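Long-range contact in putative beta-glucosidase (Bifidobacterium adolescentis, PDB 5WAB), which hydrolyses beta-glucosidic linkages as a family 3 glycoside hydrolase, and may also release terminal arabinopyranose from ginsenoside Rb2: residues S168-Q173 and H517-E522. Numbering follows the deposited sequence.
Sequences SANISQ and HVDYGE
N170 and D519 lie side by side on one face of a short parallel pairing, in which strand 517-519, from the family 3 C-terminal region, runs along strand 168-170 of the N-terminal region. Both CG atoms are anti to their own carbonyl carbons; amide and carboxylate planes are 32° apart. Two backbone hydrogen bonds flank N170: its N donates to V518 O (N to O 3.0 Å) and its O accepts from Y520 N (2.9 Å). Asparagine suits this place because its amide has two ends: N170 ND2 meets D519 OD1 at 3.0 Å, nearly along the C-O axis, while N170 OD1 accepts from S168 OG. H517 ND1 reaches D519 OD1 from above the carboxylate plane, so two donors grip one oxygen. An alanine replacing N170 would probably leave D519 OD1 relying on H517, and the S168 hydroxyl, still bonded to G205 N, less firmly oriented. The opposite face carries apolar V518 and A169, small enough to fit near the Y520 phenol, whose OH is hydrogen-bonded to N159 OD1. Further along, I171 CG1 lies over one Y520 ring face, 3.8 Å from the centroid. A water accepts from S172 N and donates to Y520 O. The shared oxygen implies that D519 is likely ionised, probably favouring a proton on H517 ND1, whether that ring is neutral or charged.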
ATOM      1  N   SER A 168     -21.524  -6.366  -1.456  1.00 24.10           N
ATOM      2  CA  SER A 168     -21.358  -5.757  -2.763  1.00 23.42           C
ATOM      3  C   SER A 168     -20.882  -4.325  -2.569  1.00 24.26           C
ATOM      4  O   SER A 168     -21.613  -3.489  -2.028  1.00 26.02           O
ATOM      5  CB  SER A 168     -22.671  -5.789  -3.542  1.00 23.64           C
ATOM      6  OG  SER A 168     -22.604  -4.977  -4.703  1.00 24.04           O
ATOM      7  N   ALA A 169     -19.666  -4.039  -3.015  1.00 23.12           N
ATOM      8  CA  ALA A 169     -19.193  -2.664  -3.034  1.00 22.47           C
ATOM      9  C   ALA A 169     -19.847  -1.995  -4.232  1.00 20.97           C
ATOM     10  O   ALA A 169     -19.515  -2.304  -5.379  1.00 19.44           O
ATOM     11  CB  ALA A 169     -17.670  -2.607  -3.114  1.00 22.30           C
ATOM     12  N   ASN A 170     -20.797  -1.102  -3.964  1.00 20.04           N
ATOM     13  CA  ASN A 170     -21.520  -0.379  -5.004  1.00 17.70           C
ATOM     14  C   ASN A 170     -20.803   0.943  -5.250  1.00 18.19           C
ATOM     15  O   ASN A 170     -20.855   1.858  -4.418  1.00 18.58           O
ATOM     16  CB  ASN A 170     -22.980  -0.177  -4.603  1.00 17.82           C
ATOM     17  CG  ASN A 170     -23.724  -1.491  -4.447  1.00 20.04           C
ATOM     18  OD1 ASN A 170     -23.413  -2.470  -5.127  1.00 20.36           O
ATOM     19  ND2 ASN A 170     -24.703  -1.526  -3.547  1.00 16.83           N
ATOM     20  N   ILE A 171     -20.134   1.035  -6.394  1.00 17.99           N
ATOM     21  CA  ILE A 171     -19.179   2.096  -6.686  1.00 17.90           C
ATOM     22  C   ILE A 171     -19.509   2.693  -8.043  1.00 18.04           C
ATOM     23  O   ILE A 171     -19.842   1.965  -8.985  1.00 19.38           O
ATOM     24  CB  ILE A 171     -17.736   1.548  -6.690  1.00 18.28           C
ATOM     25  CG1 ILE A 171     -17.488   0.672  -5.462  1.00 16.72           C
ATOM     26  CG2 ILE A 171     -16.725   2.688  -6.766  1.00 17.97           C
ATOM     27  CD1 ILE A 171     -16.136   0.013  -5.464  1.00 16.74           C
ATOM     28  N   SER A 172     -19.424   4.016  -8.146  1.00 18.17           N
ATOM     29  CA  SER A 172     -19.587   4.659  -9.442  1.00 17.88           C
ATOM     30  C   SER A 172     -18.387   4.357 -10.335  1.00 19.06           C
ATOM     31  O   SER A 172     -17.303   3.996  -9.867  1.00 18.03           O
ATOM     32  CB  SER A 172     -19.737   6.168  -9.290  1.00 17.46           C
ATOM     33  OG  SER A 172     -18.493   6.740  -8.948  1.00 18.83           O
ATOM     34  N   GLN A 173     -18.588   4.536 -11.643  1.00 21.09           N
ATOM     35  CA  GLN A 173     -17.513   4.283 -12.597  1.00 22.62           C
ATOM     36  C   GLN A 173     -16.335   5.226 -12.387  1.00 23.17           C
ATOM     37  O   GLN A 173     -15.180   4.785 -12.393  1.00 22.82           O
ATOM     38  CB  GLN A 173     -18.043   4.376 -14.025  1.00 24.20           C
ATOM     39  CG  GLN A 173     -18.889   3.170 -14.388  1.00 25.90           C
ATOM     40  CD  GLN A 173     -18.127   1.869 -14.195  1.00 27.09           C
ATOM     41  OE1 GLN A 173     -18.530   1.011 -13.410  1.00 28.66           O
ATOM     42  NE2 GLN A 173     -17.025   1.713 -14.924  1.00 27.53           N
ATOM     43  N   HIS A 517     -24.557  -4.949   1.272  1.00 16.96           N
ATOM     44  CA  HIS A 517     -24.013  -3.962   0.352  1.00 18.17           C
ATOM     45  C   HIS A 517     -23.465  -2.766   1.111  1.00 18.90           C
ATOM     46  O   HIS A 517     -23.929  -2.437   2.203  1.00 19.68           O
ATOM     47  CB  HIS A 517     -25.058  -3.497  -0.663  1.00 20.47           C
ATOM     48  CG  HIS A 517     -26.202  -2.742  -0.062  1.00 23.44           C
ATOM     49  ND1 HIS A 517     -26.233  -1.366   0.006  1.00 24.30           N
ATOM     50  CD2 HIS A 517     -27.370  -3.171   0.474  1.00 24.60           C
ATOM     51  CE1 HIS A 517     -27.364  -0.981   0.569  1.00 25.07           C
ATOM     52  NE2 HIS A 517     -28.073  -2.058   0.862  1.00 24.47           N
ATOM     53  N   VAL A 518     -22.470  -2.118   0.510  1.00 16.99           N
ATOM     54  CA  VAL A 518     -21.895  -0.880   1.025  1.00 18.63           C
ATOM     55  C   VAL A 518     -21.714   0.079  -0.153  1.00 19.03           C
ATOM     56  O   VAL A 518     -21.042  -0.254  -1.137  1.00 16.89           O
ATOM     57  CB  VAL A 518     -20.564  -1.117   1.769  1.00 19.75           C
ATOM     58  CG1 VAL A 518     -19.588  -1.948   0.935  1.00 19.24           C
ATOM     59  CG2 VAL A 518     -19.946   0.196   2.202  1.00 20.39           C
ATOM     60  N   ASP A 519     -22.352   1.246  -0.074  1.00 20.29           N
ATOM     61  CA  ASP A 519     -22.388   2.206  -1.171  1.00 19.71           C
ATOM     62  C   ASP A 519     -21.270   3.228  -0.997  1.00 20.76           C
ATOM     63  O   ASP A 519     -21.230   3.948   0.006  1.00 19.74           O
ATOM     64  CB  ASP A 519     -23.744   2.905  -1.220  1.00 19.94           C
ATOM     65  CG  ASP A 519     -24.895   1.929  -1.297  1.00 23.82           C
ATOM     66  OD1 ASP A 519     -24.658   0.758  -1.672  1.00 24.97           O
ATOM     67  OD2 ASP A 519     -26.038   2.330  -0.991  1.00 25.21           O
ATOM     68  N   TYR A 520     -20.349   3.286  -1.957  1.00 21.44           N
ATOM     69  CA  TYR A 520     -19.235   4.232  -1.874  1.00 21.26           C
ATOM     70  C   TYR A 520     -19.740   5.633  -2.233  1.00 22.48           C
ATOM     71  O   TYR A 520     -19.386   6.228  -3.254  1.00 25.90           O
ATOM     72  CB  TYR A 520     -18.098   3.794  -2.782  1.00 19.38           C
ATOM     73  CG  TYR A 520     -17.304   2.603  -2.283  1.00 18.65           C
ATOM     74  CD1 TYR A 520     -17.823   1.723  -1.332  1.00 18.37           C
ATOM     75  CD2 TYR A 520     -16.033   2.351  -2.779  1.00 17.91           C
ATOM     76  CE1 TYR A 520     -17.083   0.633  -0.890  1.00 18.38           C
ATOM     77  CE2 TYR A 520     -15.293   1.274  -2.347  1.00 17.92           C
ATOM     78  CZ  TYR A 520     -15.818   0.417  -1.409  1.00 17.75           C
ATOM     79  OH  TYR A 520     -15.056  -0.649  -1.000  1.00 17.06           O
ATOM     80  N   GLY A 521     -20.567   6.178  -1.339  1.00 22.60           N
ATOM     81  CA  GLY A 521     -21.251   7.427  -1.619  1.00 23.23           C
ATOM     82  C   GLY A 521     -20.341   8.632  -1.698  1.00 23.25           C
ATOM     83  O   GLY A 521     -20.742   9.661  -2.254  1.00 23.41           O
ATOM     84  N   GLU A 522     -19.124   8.526  -1.157  1.00 22.63           N
ATOM     85  CA  GLU A 522     -18.167   9.624  -1.205  1.00 21.18           C
ATOM     86  C   GLU A 522     -17.543   9.799  -2.585  1.00 19.91           C
ATOM     87  O   GLU A 522     -16.932  10.844  -2.838  1.00 18.74           O
ATOM     88  CB  GLU A 522     -17.076   9.409  -0.154  1.00 22.11           C
ATOM     89  CG  GLU A 522     -16.115   8.271  -0.467  1.00 22.82           C
ATOM     90  CD  GLU A 522     -16.673   6.911  -0.102  1.00 23.09           C
ATOM     91  OE1 GLU A 522     -17.738   6.855   0.554  1.00 23.47           O
ATOM     92  OE2 GLU A 522     -16.047   5.898  -0.473  1.00 22.77           O
TER
HETATM   93  O   HOH W   1     -19.129   5.583  -5.953  1.00 29.35           O